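Local coordinates for protein tRNA (Adenine(22)-N(1))-methyltransferase (PDB 6QE6) that probably methylates N1 of adenine 22 in tRNA, and binds the cofactor product S-adenosyl-L-homocysteine, at residues D181-E185 with L186-F190. Numbering follows the deposited sequence.
Sequences DHLEE and LEIEF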
ATOM      1  N   ASP A 181      -2.419  -1.511 -17.121  1.00 28.75           N
ATOM      2  CA  ASP A 181      -1.930  -0.597 -18.134  1.00 32.49           C
ATOM      3  C   ASP A 181      -0.525  -1.013 -18.553  1.00 33.77           C
ATOM      4  O   ASP A 181       0.208  -1.670 -17.806  1.00 27.34           O
ATOM      5  CB  ASP A 181      -1.928   0.840 -17.618  1.00 34.78           C
ATOM      6  CG  ASP A 181      -3.317   1.450 -17.607  1.00 44.01           C
ATOM      7  OD1 ASP A 181      -4.259   0.826 -18.169  1.00 46.46           O
ATOM      8  OD2 ASP A 181      -3.466   2.554 -17.044  1.00 43.46           O
ATOM      9  N   HIS A 182      -0.157  -0.619 -19.777  1.00 34.01           N
ATOM     10  CA  HIS A 182       1.124  -0.987 -20.392  1.00 35.58           C
ATOM     11  C   HIS A 182       2.222  -0.033 -19.913  1.00 34.55           C
ATOM     12  O   HIS A 182       2.698   0.849 -20.635  1.00 39.17           O
ATOM     13  CB  HIS A 182       0.983  -1.003 -21.912  1.00 32.57           C
ATOM     14  CG  HIS A 182       0.175  -2.156 -22.422  1.00 36.27           C
ATOM     15  ND1 HIS A 182       0.071  -2.465 -23.761  1.00 37.67           N
ATOM     16  CD2 HIS A 182      -0.543  -3.099 -21.763  1.00 34.94           C
ATOM     17  CE1 HIS A 182      -0.692  -3.534 -23.907  1.00 35.07           C
ATOM     18  NE2 HIS A 182      -1.071  -3.943 -22.710  1.00 36.50           N
ATOM     19  N   LEU A 183       2.649  -0.247 -18.667  1.00 34.27           N
ATOM     20  CA  LEU A 183       3.583   0.657 -18.007  1.00 34.17           C
ATOM     21  C   LEU A 183       4.975   0.613 -18.642  1.00 34.80           C
ATOM     22  O   LEU A 183       5.551  -0.460 -18.851  1.00 34.23           O
ATOM     23  CB  LEU A 183       3.681   0.303 -16.527  1.00 30.86           C
ATOM     24  CG  LEU A 183       2.447   0.625 -15.687  1.00 40.24           C
ATOM     25  CD1 LEU A 183       2.826   0.856 -14.229  1.00 37.87           C
ATOM     26  CD2 LEU A 183       1.725   1.834 -16.250  1.00 40.59           C
ATOM     27  N   GLU A 184       5.527   1.791 -18.916  1.00 37.91           N
ATOM     28  CA  GLU A 184       6.937   1.900 -19.264  1.00 39.41           C
ATOM     29  C   GLU A 184       7.806   1.462 -18.086  1.00 37.65           C
ATOM     30  O   GLU A 184       7.353   1.393 -16.938  1.00 41.13           O
ATOM     31  CB  GLU A 184       7.266   3.329 -19.675  1.00 36.36           C
ATOM     32  CG  GLU A 184       6.634   3.718 -20.999  1.00 46.24           C
ATOM     33  CD  GLU A 184       6.245   5.191 -21.065  1.00 60.01           C
ATOM     34  OE1 GLU A 184       5.238   5.518 -21.736  1.00 67.11           O
ATOM     35  OE2 GLU A 184       6.939   6.029 -20.447  1.00 61.61           O
ATOM     36  N   GLU A 185       9.071   1.145 -18.374  1.00 35.92           N
ATOM     37  CA  GLU A 185       9.897   0.600 -17.306  1.00 39.50           C
ATOM     38  C   GLU A 185      10.205   1.658 -16.261  1.00 38.84           C
ATOM     39  O   GLU A 185      10.330   1.327 -15.078  1.00 37.59           O
ATOM     40  CB  GLU A 185      11.189  -0.007 -17.850  1.00 39.96           C
ATOM     41  CG  GLU A 185      12.264   0.984 -18.229  1.00 56.22           C
ATOM     42  CD  GLU A 185      13.676   0.463 -17.933  1.00 69.67           C
ATOM     43  OE1 GLU A 185      14.403   1.074 -17.100  1.00 61.43           O
ATOM     44  OE2 GLU A 185      14.044  -0.574 -18.531  1.00 74.54           O
ATOM     45  N   LEU A 186      10.293   2.932 -16.658  1.00 36.33           N
ATOM     46  CA  LEU A 186      10.458   3.983 -15.654  1.00 40.49           C
ATOM     47  C   LEU A 186       9.219   4.101 -14.776  1.00 37.83           C
ATOM     48  O   LEU A 186       9.336   4.411 -13.589  1.00 35.78           O
ATOM     49  CB  LEU A 186      10.767   5.334 -16.307  1.00 39.16           C
ATOM     50  CG  LEU A 186      12.223   5.701 -16.557  1.00 39.80           C
ATOM     51  CD1 LEU A 186      12.349   7.194 -16.870  1.00 36.15           C
ATOM     52  CD2 LEU A 186      13.095   5.321 -15.377  1.00 32.96           C
ATOM     53  N   GLU A 187       8.030   3.847 -15.341  1.00 40.59           N
ATOM     54  CA  GLU A 187       6.798   3.910 -14.560  1.00 33.10           C
ATOM     55  C   GLU A 187       6.733   2.772 -13.560  1.00 33.08           C
ATOM     56  O   GLU A 187       6.277   2.956 -12.429  1.00 33.36           O
ATOM     57  CB  GLU A 187       5.587   3.859 -15.476  1.00 31.90           C
ATOM     58  CG  GLU A 187       5.227   5.151 -16.125  1.00 34.99           C
ATOM     59  CD  GLU A 187       4.098   4.971 -17.109  1.00 41.67           C
ATOM     60  OE1 GLU A 187       4.279   4.191 -18.070  1.00 42.54           O
ATOM     61  OE2 GLU A 187       3.019   5.575 -16.907  1.00 44.62           O
ATOM     62  N   ILE A 188       7.173   1.585 -13.964  1.00 32.27           N
ATOM     63  CA  ILE A 188       7.223   0.475 -13.026  1.00 33.35           C
ATOM     64  C   ILE A 188       8.102   0.839 -11.841  1.00 36.56           C
ATOM     65  O   ILE A 188       7.783   0.535 -10.681  1.00 36.04           O
ATOM     66  CB  ILE A 188       7.714  -0.794 -13.743  1.00 32.91           C
ATOM     67  CG1 ILE A 188       6.677  -1.224 -14.786  1.00 36.28           C
ATOM     68  CG2 ILE A 188       7.966  -1.897 -12.756  1.00 30.81           C
ATOM     69  CD1 ILE A 188       6.919  -2.608 -15.368  1.00 37.39           C
ATOM     70  N   GLU A 189       9.185   1.564 -12.112  1.00 35.77           N
ATOM     71  CA  GLU A 189      10.143   1.897 -11.074  1.00 36.13           C
ATOM     72  C   GLU A 189       9.588   2.945 -10.117  1.00 33.36           C
ATOM     73  O   GLU A 189       9.712   2.809  -8.897  1.00 28.67           O
ATOM     74  CB  GLU A 189      11.435   2.387 -11.727  1.00 39.20           C
ATOM     75  CG  GLU A 189      12.465   2.803 -10.723  1.00 43.70           C
ATOM     76  CD  GLU A 189      13.583   1.812 -10.623  1.00 53.92           C
ATOM     77  OE1 GLU A 189      13.719   1.016 -11.584  1.00 57.74           O
ATOM     78  OE2 GLU A 189      14.316   1.832  -9.601  1.00 54.53           O
ATOM     79  N   PHE A 190       8.971   4.001 -10.653  1.00 33.68           N
ATOM     80  CA  PHE A 190       8.689   5.190  -9.867  1.00 35.75           C
ATOM     81  C   PHE A 190       7.233   5.614  -9.833  1.00 36.34           C
ATOM     82  O   PHE A 190       6.915   6.565  -9.104  1.00 35.11           O
ATOM     83  CB  PHE A 190       9.503   6.377 -10.382  1.00 32.22           C
ATOM     84  CG  PHE A 190      10.969   6.157 -10.361  1.00 36.02           C
ATOM     85  CD1 PHE A 190      11.644   6.017  -9.156  1.00 37.43           C
ATOM     86  CD2 PHE A 190      11.693   6.117 -11.550  1.00 41.73           C
ATOM     87  CE1 PHE A 190      13.020   5.832  -9.131  1.00 38.23           C
ATOM     88  CE2 PHE A 190      13.080   5.944 -11.539  1.00 40.80           C
ATOM     89  CZ  PHE A 190      13.742   5.802 -10.323  1.00 40.18           C
TER
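Glu184 and Ile188 span the first turn of helix 185-190, the amide N of Ile188 reaching the carbonyl O of Glu184 at 3.0 Å, and one residue on, Glu189 N bonds to Glu185 O at 3.2 Å. Glu184 occupies the N-cap, and its own amide is bonded by a side chain from within the helix: OE1 of Glu187 accepts from Glu184 N at 2.8 Å with an N-H...O angle of 154°. The amide meets this oxygen on its anti side, somewhat out of the carboxylate plane. With CG beside its backbone N (chi1 -81°) and the chain extended beyond it, Glu187 carries its carboxylate back to the N-cap amide. This is the half of a capping box in which the N3 side chain accepts from the N-cap amide; the reciprocal bond, from the N-cap side chain to the N3 amide, is not part of this arrangement. The other carboxylate oxygen, Glu187 OE2, accepts from the backbone N of Lys193, linking the helix start to the chain beyond its end. Glu184 brings a second carboxylate near, its OE2 4.0 Å from Glu187 OE1 and the two planes inclined to each other; a salt bridge from Glu184 to Lys193 probably offsets this like-charge proximity. Before the cap, Leu183 lies across Glu187 at about a right angle, with CD2 3.9 Å from Glu187 OE1. Its CB packs 3.8 Å from CG1 of Ile188. Leu183 also touches Ile156 of the outermost strand 155-163, whereas Leu186 packs on Lys236 and Lys239 of helix 225-244.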